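Local coordinates for putative lipase (Bacteroides thetaiotaomicron VPI-5482, PDB 3BZW), which belongs to the GDSL-like, SGNH-hydrolase family of lipases and acylhydrolases and may act as a lysophospholipase, at residues A[172-175]-A[181-184]. Sequence-based numbering, arbitrary orientation.
Sequences SLAN and VQPD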
loop_
_atom_site.group_PDB
_atom_site.type_symbol
_atom_site.label_atom_id
_atom_site.label_comp_id
_atom_site.label_asym_id
_atom_site.label_seq_id
_atom_site.Cartn_x
_atom_site.Cartn_y
_atom_site.Cartn_z
ATOM N N SER A 172 7.114 -32.152 -2.233
ATOM C CA SER A 172 5.925 -32.610 -1.535
ATOM C C SER A 172 6.305 -33.687 -0.518
ATOM O O SER A 172 7.476 -33.823 -0.157
ATOM C CB SER A 172 4.875 -33.130 -2.522
ATOM O OG SER A 172 3.658 -33.411 -1.846
ATOM N N LEU A 173 5.323 -34.455 -0.061
ATOM C CA LEU A 173 5.562 -35.473 0.956
ATOM C C LEU A 173 6.587 -36.547 0.607
ATOM O O LEU A 173 6.766 -36.913 -0.551
ATOM C CB LEU A 173 4.234 -36.137 1.341
ATOM C CG LEU A 173 3.577 -37.057 0.308
ATOM C CD1 LEU A 173 4.116 -38.468 0.470
ATOM C CD2 LEU A 173 2.071 -37.055 0.505
ATOM N N ALA A 174 7.264 -37.043 1.637
ATOM C CA ALA A 174 8.256 -38.100 1.481
ATOM C C ALA A 174 8.263 -38.937 2.757
ATOM O O ALA A 174 8.340 -38.402 3.862
ATOM C CB ALA A 174 9.643 -37.511 1.230
ATOM N N ASN A 175 8.172 -40.249 2.595
ATOM C CA ASN A 175 8.165 -41.166 3.726
ATOM C C ASN A 175 9.182 -42.268 3.451
ATOM O O ASN A 175 8.950 -43.137 2.613
ATOM C CB ASN A 175 6.754 -41.743 3.908
ATOM C CG ASN A 175 6.699 -42.856 4.942
ATOM O OD1 ASN A 175 7.418 -42.831 5.940
ATOM N ND2 ASN A 175 5.826 -43.832 4.711
ATOM N N VAL A 181 10.367 -38.998 7.968
ATOM C CA VAL A 181 9.080 -38.608 7.403
ATOM C C VAL A 181 9.100 -37.105 7.192
ATOM O O VAL A 181 9.299 -36.343 8.139
ATOM C CB VAL A 181 7.928 -38.985 8.355
ATOM C CG1 VAL A 181 6.583 -38.572 7.754
ATOM C CG2 VAL A 181 7.957 -40.485 8.617
ATOM N N GLN A 182 8.882 -36.683 5.949
ATOM C CA GLN A 182 8.932 -35.266 5.608
ATOM C C GLN A 182 7.614 -34.707 5.068
ATOM O O GLN A 182 7.179 -35.064 3.976
ATOM C CB GLN A 182 10.058 -35.052 4.589
ATOM C CG GLN A 182 11.406 -35.625 5.055
ATOM C CD GLN A 182 12.482 -35.603 3.979
ATOM O OE1 GLN A 182 12.608 -34.634 3.231
ATOM N NE2 GLN A 182 13.279 -36.668 3.916
ATOM N N PRO A 183 6.955 -33.827 5.842
ATOM C CA PRO A 183 5.685 -33.227 5.418
ATOM C C PRO A 183 5.893 -32.458 4.109
ATOM O O PRO A 183 7.027 -32.075 3.796
ATOM C CB PRO A 183 5.339 -32.298 6.582
ATOM C CG PRO A 183 5.943 -33.016 7.770
ATOM C CD PRO A 183 7.286 -33.437 7.225
ATOM N N ASP A 184 4.823 -32.238 3.343
ATOM C CA ASP A 184 4.959 -31.503 2.082
ATOM C C ASP A 184 5.281 -30.034 2.337
ATOM O O ASP A 184 5.257 -29.578 3.487
ATOM C CB ASP A 184 3.706 -31.640 1.192
ATOM C CG ASP A 184 2.458 -31.023 1.804
ATOM O OD1 ASP A 184 2.532 -29.902 2.349
ATOM O OD2 ASP A 184 1.386 -31.657 1.721
HETATM O O HOH W 1 8.419 -32.037 1.479
#
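Ala-174 and Gln-182 face each other as the hydrogen-bonded pair of a short antiparallel beta hairpin, strands 174-175 and 180-182. Gln-182 N gives Ala-174 O a nearly straight bond of 2.8 Å, 174° at the hydrogen. The return bond, Ala-174 N to Gln-182 O, is 3.1 Å long and more bent, with the donor in the carbonyl plane. That same Gln-182 O also receives a CA-H...O contact from Leu-173 CA at 3.4 Å.

On the Ala-174 face the two CB atoms touch, Ala-174 CB 4.2 Å from Gln-182 CB. With CG anti to its own carbonyl carbon (chi1 -53°), Gln-182 runs out extended from the strand, and its amide is held at both ends: OE1 accepts from Arg-171, while NE2 pairs with Asn-180 OD1. The other face carries the non-hydrogen-bonded pair Asn-175 and Val-181, lying alongside and pointing the same way. Here Asn-175 OD1 rests on the methyl Val-181 CG2 at 3.6 Å, a polar-on-aliphatic touch, and makes a weak hydrogen bond to Gly-177 N in the loop between the strands. Val-181 also joins an antiparallel ladder with a strand of a second subunit, so the sheet continues across that interface.

Past the Ala-174/Gln-182 pair a water takes over from the direct bonds, donating to Ser-172 O at 2.6 Å and to Pro-183 O at 2.7 Å. Asp-184 packs its CB 3.5 Å from both Ser-172 OG and Leu-173 N, while its carboxylate turns away, OD1 hydrogen-bonding to Ser-186 OG. Leu-173 N is thereby buried against a methylene without a hydrogen-bond partner. Chemically, then, two backbone bonds join the strands and a water links loop residues Ser-172 and Pro-183, whereas the polar side-chain ends of Gln-182 and Asp-184 are spent on neighbours outside the pairing.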